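Local coordinates for insecticidal crystal protein Cry7Cal (Bacillus thuringiensis, PDB 5ZI1) that acts as an insecticidal toxin on the locust Locusta migratoria manilensis, probably by binding gut-cell receptors and then forming pores in the membrane, at residues L155-E159 / Y236-T240; P257-T261 / S359-A363. Residues are numbered along the deposited sequence.

The chain is the three-domain toxin portion of a longer protein, and the two contacts illustrate how chemistry follows place in the fold. Both pair one regular element with an irregular segment, but they have no element in common. Contact 1 joins a helix of the N-terminal bundle to the connecting loop beyond that domain's last helix; it is partly exposed and is secured by a charged pair at its outer end. Contact 2, in the second domain, lays a loop on a β-strand; it is buried, with Ile258 and Leu260 packing against small strand residues and one bridging water. The centres of contacts 1 and 2 are about 49 Å apart, their nearest atoms about 31 Å.

Contact 1 of 2, residues L155-E159 / Y236-T240; sequences LKNAE and YDART
In a three-domain Cry toxin the helical bundle of domain I must hand the chain over to the β-domains, and here the handover segment packs against one of the bundle's helices. Residues 155-159 are regular helix within helix 141-165, while 236-240 follow helix 232-235 as loop, with Asp237 breaking from helical geometry (phi/psi -72/97) and 238-240 back at helical angles. The closest CA pair is Lys156 and Tyr236, 5.9 Å apart. Lys156 points toward the loop in an all-t rotamer: its CB lies 3.6 Å from Tyr236 O, its CG 4.2 Å from Ala238 CB, and its NZ hydrogen-bonds His30 O. One turn later Glu159 also points at the loop, and its CG meets Ala238 CB at 3.8 Å, so the alanine methyl sits against the aliphatic parts of both long side chains. The turn carries an Asx motif, in which Asp237 OD1 accepts a hydrogen bond from Thr240 N at 3.1 Å; beyond it, Thr240 O accepts one from Arg525 of domain III. Arg239 leaves sideways (chi1 m), but its guanidinium returns to Glu159 and also engages Asp173 and the ring of Tyr176. Glu159 meets it edge-on with chi1 t and chi2 near 96° in a salt bridge: Arg239 NH2 gives a weak hydrogen bond to Glu159 OE1 at 3.0 Å, whereas that from Arg239 NE to Glu159 OE2 is nearly linear (175°) at 2.8 Å.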
loop_
_atom_site.group_PDB
_atom_site.type_symbol
_atom_site.label_atom_id
_atom_site.label_comp_id
_atom_site.label_asym_id
_atom_site.label_seq_id
_atom_site.Cartn_x
_atom_site.Cartn_y
_atom_site.Cartn_z
ATOM N N LEU A 155 19.973 -3.964 10.587
ATOM C CA LEU A 155 20.303 -5.281 11.107
ATOM C C LEU A 155 20.659 -6.229 9.972
ATOM O O LEU A 155 21.497 -7.120 10.152
ATOM C CB LEU A 155 19.139 -5.823 11.951
ATOM C CG LEU A 155 19.064 -5.248 13.375
ATOM C CD1 LEU A 155 17.685 -5.380 14.022
ATOM C CD2 LEU A 155 20.154 -5.928 14.223
ATOM N N LYS A 156 20.066 -6.018 8.790
ATOM C CA LYS A 156 20.436 -6.805 7.619
ATOM C C LYS A 156 21.933 -6.724 7.346
ATOM O O LYS A 156 22.543 -7.704 6.907
ATOM C CB LYS A 156 19.643 -6.330 6.396
ATOM C CG LYS A 156 20.001 -7.047 5.097
ATOM C CD LYS A 156 19.101 -6.607 3.937
ATOM C CE LYS A 156 19.599 -7.149 2.603
ATOM N NZ LYS A 156 18.560 -7.115 1.539
ATOM N N ASN A 157 22.545 -5.565 7.604
ATOM C CA ASN A 157 23.963 -5.409 7.298
ATOM C C ASN A 157 24.816 -6.464 8.013
ATOM O O ASN A 157 25.798 -6.955 7.447
ATOM C CB ASN A 157 24.424 -3.993 7.649
ATOM C CG ASN A 157 23.943 -2.935 6.634
ATOM O OD1 ASN A 157 24.648 -1.967 6.360
ATOM N ND2 ASN A 157 22.738 -3.110 6.101
ATOM N N ALA A 158 24.447 -6.852 9.244
ATOM C CA ALA A 158 25.243 -7.858 9.953
ATOM C C ALA A 158 25.253 -9.179 9.196
ATOM O O ALA A 158 26.301 -9.831 9.074
ATOM C CB ALA A 158 24.727 -8.071 11.383
ATOM N N GLU A 159 24.103 -9.583 8.645
ATOM C CA GLU A 159 24.100 -10.826 7.886
ATOM C C GLU A 159 24.844 -10.675 6.574
ATOM O O GLU A 159 25.459 -11.638 6.101
ATOM C CB GLU A 159 22.671 -11.331 7.641
ATOM C CG GLU A 159 22.672 -12.597 6.763
ATOM C CD GLU A 159 22.599 -13.864 7.626
ATOM O OE1 GLU A 159 22.345 -13.736 8.846
ATOM O OE2 GLU A 159 22.856 -14.991 7.124
ATOM N N TYR A 236 13.786 -7.839 4.751
ATOM C CA TYR A 236 15.125 -7.550 5.245
ATOM C C TYR A 236 15.799 -8.792 5.826
ATOM O O TYR A 236 16.965 -8.709 6.241
ATOM C CB TYR A 236 15.091 -6.451 6.306
ATOM C CG TYR A 236 14.616 -5.090 5.839
ATOM C CD1 TYR A 236 14.984 -4.578 4.604
ATOM C CD2 TYR A 236 13.795 -4.317 6.645
ATOM C CE1 TYR A 236 14.548 -3.337 4.196
ATOM C CE2 TYR A 236 13.346 -3.082 6.240
ATOM C CZ TYR A 236 13.723 -2.596 5.016
ATOM O OH TYR A 236 13.280 -1.362 4.613
ATOM N N ASP A 237 15.077 -9.912 5.880
ATOM C CA ASP A 237 15.616 -11.217 6.261
ATOM C C ASP A 237 16.488 -11.716 5.119
ATOM O O ASP A 237 15.994 -12.276 4.138
ATOM C CB ASP A 237 14.464 -12.172 6.561
ATOM C CG ASP A 237 14.918 -13.566 6.960
ATOM O OD1 ASP A 237 16.092 -13.925 6.723
ATOM O OD2 ASP A 237 14.065 -14.325 7.479
ATOM N N ALA A 238 17.800 -11.504 5.238
ATOM C CA ALA A 238 18.708 -11.806 4.136
ATOM C C ALA A 238 18.906 -13.299 3.904
ATOM O O ALA A 238 19.467 -13.671 2.868
ATOM C CB ALA A 238 20.067 -11.152 4.380
ATOM N N ARG A 239 18.478 -14.156 4.829
ATOM C CA ARG A 239 18.526 -15.590 4.560
ATOM C C ARG A 239 17.328 -16.043 3.742
ATOM O O ARG A 239 17.470 -16.882 2.847
ATOM C CB ARG A 239 18.584 -16.376 5.866
ATOM C CG ARG A 239 19.944 -16.372 6.489
ATOM C CD ARG A 239 19.947 -17.050 7.848
ATOM N NE ARG A 239 21.090 -16.544 8.584
ATOM C CZ ARG A 239 21.364 -16.811 9.854
ATOM N NH1 ARG A 239 20.577 -17.610 10.561
ATOM N NH2 ARG A 239 22.438 -16.263 10.407
ATOM N N THR A 240 16.141 -15.517 4.060
ATOM C CA THR A 240 14.943 -15.850 3.305
ATOM C C THR A 240 14.929 -15.136 1.960
ATOM O O THR A 240 14.346 -15.645 0.995
ATOM C CB THR A 240 13.697 -15.490 4.112
ATOM O OG1 THR A 240 13.832 -15.975 5.452
ATOM C CG2 THR A 240 12.455 -16.088 3.505
#

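Contact 2 of 2, residues P257-T261 / S359-A363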
loop_
_atom_site.group_PDB
_atom_site.type_symbol
_atom_site.label_atom_id
_atom_site.label_comp_id
_atom_site.label_asym_id
_atom_site.label_seq_id
_atom_site.Cartn_x
_atom_site.Cartn_y
_atom_site.Cartn_z
ATOM N N PRO A 257 -13.732 12.734 -0.755
ATOM C CA PRO A 257 -14.892 12.788 -1.660
ATOM C C PRO A 257 -14.943 14.112 -2.408
ATOM O O PRO A 257 -14.540 15.160 -1.894
ATOM C CB PRO A 257 -16.089 12.603 -0.722
ATOM C CG PRO A 257 -15.481 11.796 0.487
ATOM C CD PRO A 257 -14.108 12.415 0.639
ATOM N N ILE A 258 -15.397 14.043 -3.656
ATOM C CA ILE A 258 -15.456 15.228 -4.524
ATOM C C ILE A 258 -16.803 15.877 -4.245
ATOM O O ILE A 258 -17.806 15.638 -4.918
ATOM C CB ILE A 258 -15.283 14.875 -6.003
ATOM C CG1 ILE A 258 -14.021 14.043 -6.251
ATOM C CG2 ILE A 258 -15.276 16.137 -6.853
ATOM C CD1 ILE A 258 -13.967 13.570 -7.688
ATOM N N GLY A 259 -16.833 16.693 -3.196
ATOM C CA GLY A 259 -18.035 17.397 -2.813
ATOM C C GLY A 259 -17.678 18.819 -2.434
ATOM O O GLY A 259 -16.510 19.150 -2.217
ATOM N N LEU A 260 -18.703 19.668 -2.366
ATOM C CA LEU A 260 -18.466 21.073 -2.065
ATOM C C LEU A 260 -18.113 21.256 -0.591
ATOM O O LEU A 260 -18.827 20.779 0.291
ATOM C CB LEU A 260 -19.693 21.899 -2.417
ATOM C CG LEU A 260 -19.571 23.399 -2.157
ATOM C CD1 LEU A 260 -18.572 24.032 -3.125
ATOM C CD2 LEU A 260 -20.942 24.040 -2.302
ATOM N N THR A 261 -16.996 21.928 -0.332
ATOM C CA THR A 261 -16.640 22.398 0.997
ATOM C C THR A 261 -16.022 23.785 0.876
ATOM O O THR A 261 -15.605 24.213 -0.208
ATOM C CB THR A 261 -15.626 21.481 1.726
ATOM O OG1 THR A 261 -14.374 21.505 1.026
ATOM C CG2 THR A 261 -16.136 20.063 1.837
ATOM N N SER A 359 -11.196 18.164 -10.863
ATOM C CA SER A 359 -12.650 18.176 -10.772
ATOM C C SER A 359 -13.158 19.541 -10.316
ATOM O O SER A 359 -12.446 20.300 -9.655
ATOM C CB SER A 359 -13.159 17.087 -9.816
ATOM O OG SER A 359 -12.755 17.352 -8.480
ATOM N N ILE A 360 -14.401 19.842 -10.686
ATOM C CA ILE A 360 -15.146 20.974 -10.132
ATOM C C ILE A 360 -16.279 20.397 -9.301
ATOM O O ILE A 360 -17.085 19.609 -9.808
ATOM C CB ILE A 360 -15.719 21.922 -11.210
ATOM C CG1 ILE A 360 -14.644 22.443 -12.163
ATOM C CG2 ILE A 360 -16.413 23.151 -10.538
ATOM C CD1 ILE A 360 -13.730 23.465 -11.534
ATOM N N ALA A 361 -16.354 20.801 -8.040
ATOM C CA ALA A 361 -17.460 20.421 -7.174
ATOM C C ALA A 361 -18.354 21.635 -6.941
ATOM O O ALA A 361 -17.868 22.767 -6.838
ATOM C CB ALA A 361 -16.954 19.858 -5.831
ATOM N N ALA A 362 -19.660 21.389 -6.873
ATOM C CA ALA A 362 -20.646 22.423 -6.606
ATOM C C ALA A 362 -21.797 21.791 -5.837
ATOM O O ALA A 362 -21.914 20.560 -5.748
ATOM C CB ALA A 362 -21.147 23.072 -7.906
ATOM N N ALA A 363 -22.648 22.655 -5.284
ATOM C CA ALA A 363 -23.856 22.239 -4.580
ATOM C C ALA A 363 -24.843 23.399 -4.557
ATOM O O ALA A 363 -24.464 24.564 -4.649
ATOM C CB ALA A 363 -23.559 21.795 -3.145
HETATM O O HOH W 1 -21.141 18.782 -3.628
#
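Domain II of Cry toxins is a β-prism built from Greek-key sheets, and this contact lays an incoming loop over one of them. Strand 352-365 belongs to a four-stranded antiparallel sheet of order 3-2-1-4, between strands 369-382 and 404-407. Its alternation turns Ser359, Ala361 and Ala363 toward the loop and Ile360 and Ala362 away. The direction from Ile258 to Leu260 lies 40° from that of 359-363, and the loop bends in an inverse γ-turn centred on Ile258, whose CG2 packs 3.2 Å from Ser359 OG and 4.2 Å from Ala361 CB. The small Ala361 lets the loop backbone come close: Gly259 C lies 3.6 Å from Ala361 CB. Leu260, with chi1 t and chi2 p, reaches along the strand until its CD2 is 3.5 Å from Ala363 CB. The CA atoms of Leu260 and Ala362 lie 5.2 Å apart, yet Leu260 N is 4.7 Å from Ala362 O; a water joins them, accepting from Leu260 N and donating to Ala362 O, each at 2.9 Å.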